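N-isopropylammelide isopropylaminohydrolase (Burkholderia multivorans ATCC 17616, PDB 6NBO) belongs to the amidohydrolase family, whose members are built around a TIM barrel, and holds zinc ions at a site of histidines and aspartate. Local coordinates at residues Leu25-Leu28 / Arg33-Arg36. Numbering follows the deposited sequence.
Sequences LDIL and RIAR
Leu28 faces both Ala35 and Arg36 across an antiparallel hairpin, which makes a classic beta bulge. The backbone bonds centre on Leu28. Leu28 N donates to Arg36 O at 2.8 Å, with an N-H...O angle of 162°. Leu28 O takes two donors: Ala35 N at 2.7 Å, and Arg36 N in a weak bond of 3.3 Å. The Ala35 donor is tilted 19° from the carbonyl plane. Thus one carbonyl serves two successive N-H groups of strand 33-38, the second weakly.

Apolar contacts fall on both faces of the hairpin. On one, Leu28 CB meets Arg36 CB at 3.9 Å. The extended arm of Arg36 then leads away from Leu28, and its NH1 forms a salt bridge with Asp42. On the other, Ile27 CG2 meets Ile34 CG2 at 4.0 Å. In both, CG1 lies beside the backbone N, which leaves CG2 anti to that N as the branch that meets its partner.

Leu28 also packs on Leu41, Pro44 and Cys47. The hairpin belongs to the small beta domain beside the zinc-bearing barrel, as is common in amidohydrolases. Strand 25-30 runs between strands 11-17 and 33-38, and the backbone of Ile34 is hydrogen-bonded to Gly362 and Ala363, just before strand 367-370.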
ATOM      1  N   LEU A  25      -8.347  13.461 -23.973  1.00 35.14           N
ATOM      2  CA  LEU A  25      -9.490  12.623 -24.316  1.00 37.38           C
ATOM      3  C   LEU A  25     -10.592  12.830 -23.285  1.00 35.51           C
ATOM      4  O   LEU A  25     -10.430  13.578 -22.315  1.00 32.26           O
ATOM      5  CB  LEU A  25      -9.081  11.146 -24.411  1.00 42.50           C
ATOM      6  CG  LEU A  25      -8.229  10.522 -23.301  1.00 44.84           C
ATOM      7  CD1 LEU A  25      -8.973  10.351 -21.979  1.00 39.72           C
ATOM      8  CD2 LEU A  25      -7.676   9.184 -23.776  1.00 49.75           C
ATOM      9  N   ASP A  26     -11.723  12.163 -23.508  1.00 31.07           N
ATOM     10  CA  ASP A  26     -12.803  12.094 -22.537  1.00 31.72           C
ATOM     11  C   ASP A  26     -12.842  10.703 -21.927  1.00 28.20           C
ATOM     12  O   ASP A  26     -12.399   9.722 -22.528  1.00 30.51           O
ATOM     13  CB  ASP A  26     -14.172  12.396 -23.162  1.00 30.86           C
ATOM     14  CG  ASP A  26     -14.202  13.690 -23.945  1.00 34.53           C
ATOM     15  OD1 ASP A  26     -13.437  14.630 -23.642  1.00 32.06           O
ATOM     16  OD2 ASP A  26     -15.013  13.754 -24.879  1.00 34.28           O
ATOM     17  N   ILE A  27     -13.394  10.625 -20.719  1.00 24.91           N
ATOM     18  CA  ILE A  27     -13.582   9.359 -20.019  1.00 26.74           C
ATOM     19  C   ILE A  27     -15.057   9.247 -19.684  1.00 24.16           C
ATOM     20  O   ILE A  27     -15.576  10.044 -18.894  1.00 26.16           O
ATOM     21  CB  ILE A  27     -12.731   9.265 -18.736  1.00 29.37           C
ATOM     22  CG1 ILE A  27     -11.246   9.404 -19.057  1.00 22.46           C
ATOM     23  CG2 ILE A  27     -12.996   7.928 -18.015  1.00 22.57           C
ATOM     24  CD1 ILE A  27     -10.343   9.492 -17.790  1.00 26.88           C
ATOM     25  N   LEU A  28     -15.730   8.265 -20.281  1.00 26.16           N
ATOM     26  CA  LEU A  28     -17.125   7.988 -19.977  1.00 27.75           C
ATOM     27  C   LEU A  28     -17.197   6.897 -18.916  1.00 27.70           C
ATOM     28  O   LEU A  28     -16.620   5.818 -19.084  1.00 26.24           O
ATOM     29  CB  LEU A  28     -17.889   7.544 -21.228  1.00 25.01           C
ATOM     30  CG  LEU A  28     -19.361   7.188 -20.997  1.00 28.64           C
ATOM     31  CD1 LEU A  28     -20.154   8.406 -20.512  1.00 27.70           C
ATOM     32  CD2 LEU A  28     -20.008   6.592 -22.256  1.00 28.51           C
ATOM     33  N   ARG A  33     -17.686   1.418 -13.453  1.00 26.56           N
ATOM     34  CA  ARG A  33     -16.637   1.071 -14.409  1.00 26.81           C
ATOM     35  C   ARG A  33     -16.431   2.180 -15.433  1.00 29.35           C
ATOM     36  O   ARG A  33     -17.333   2.964 -15.736  1.00 28.39           O
ATOM     37  CB  ARG A  33     -16.967  -0.218 -15.168  1.00 31.49           C
ATOM     38  CG  ARG A  33     -17.285  -1.396 -14.290  1.00 48.11           C
ATOM     39  CD  ARG A  33     -16.051  -2.191 -13.986  1.00 59.80           C
ATOM     40  NE  ARG A  33     -16.361  -3.318 -13.119  1.00 67.29           N
ATOM     41  CZ  ARG A  33     -15.712  -4.476 -13.141  1.00 64.69           C
ATOM     42  NH1 ARG A  33     -14.723  -4.668 -14.001  1.00 55.98           N
ATOM     43  NH2 ARG A  33     -16.064  -5.447 -12.312  1.00 72.43           N
ATOM     44  N   ILE A  34     -15.236   2.204 -16.005  1.00 24.72           N
ATOM     45  CA  ILE A  34     -14.986   3.035 -17.171  1.00 24.83           C
ATOM     46  C   ILE A  34     -15.614   2.363 -18.381  1.00 29.75           C
ATOM     47  O   ILE A  34     -15.361   1.183 -18.653  1.00 25.90           O
ATOM     48  CB  ILE A  34     -13.482   3.260 -17.362  1.00 27.92           C
ATOM     49  CG1 ILE A  34     -12.937   4.025 -16.147  1.00 29.06           C
ATOM     50  CG2 ILE A  34     -13.225   4.005 -18.657  1.00 26.63           C
ATOM     51  CD1 ILE A  34     -11.550   4.525 -16.311  1.00 36.41           C
ATOM     52  N   ALA A  35     -16.463   3.098 -19.094  1.00 24.29           N
ATOM     53  CA  ALA A  35     -17.193   2.516 -20.219  1.00 25.29           C
ATOM     54  C   ALA A  35     -16.516   2.773 -21.555  1.00 24.89           C
ATOM     55  O   ALA A  35     -16.529   1.907 -22.438  1.00 28.90           O
ATOM     56  CB  ALA A  35     -18.617   3.079 -20.257  1.00 29.06           C
ATOM     57  N   ARG A  36     -15.919   3.946 -21.712  1.00 26.96           N
ATOM     58  CA  ARG A  36     -15.402   4.394 -22.994  1.00 29.78           C
ATOM     59  C   ARG A  36     -14.350   5.460 -22.735  1.00 24.31           C
ATOM     60  O   ARG A  36     -14.501   6.269 -21.819  1.00 29.67           O
ATOM     61  CB  ARG A  36     -16.544   4.959 -23.852  1.00 30.21           C
ATOM     62  CG  ARG A  36     -16.543   4.540 -25.282  1.00 41.22           C
ATOM     63  CD  ARG A  36     -17.616   5.300 -26.075  1.00 36.08           C
ATOM     64  NE  ARG A  36     -17.187   5.445 -27.460  1.00 33.35           N
ATOM     65  CZ  ARG A  36     -17.746   6.263 -28.342  1.00 39.06           C
ATOM     66  NH1 ARG A  36     -18.788   7.012 -27.995  1.00 37.05           N
ATOM     67  NH2 ARG A  36     -17.264   6.316 -29.579  1.00 39.01           N
TER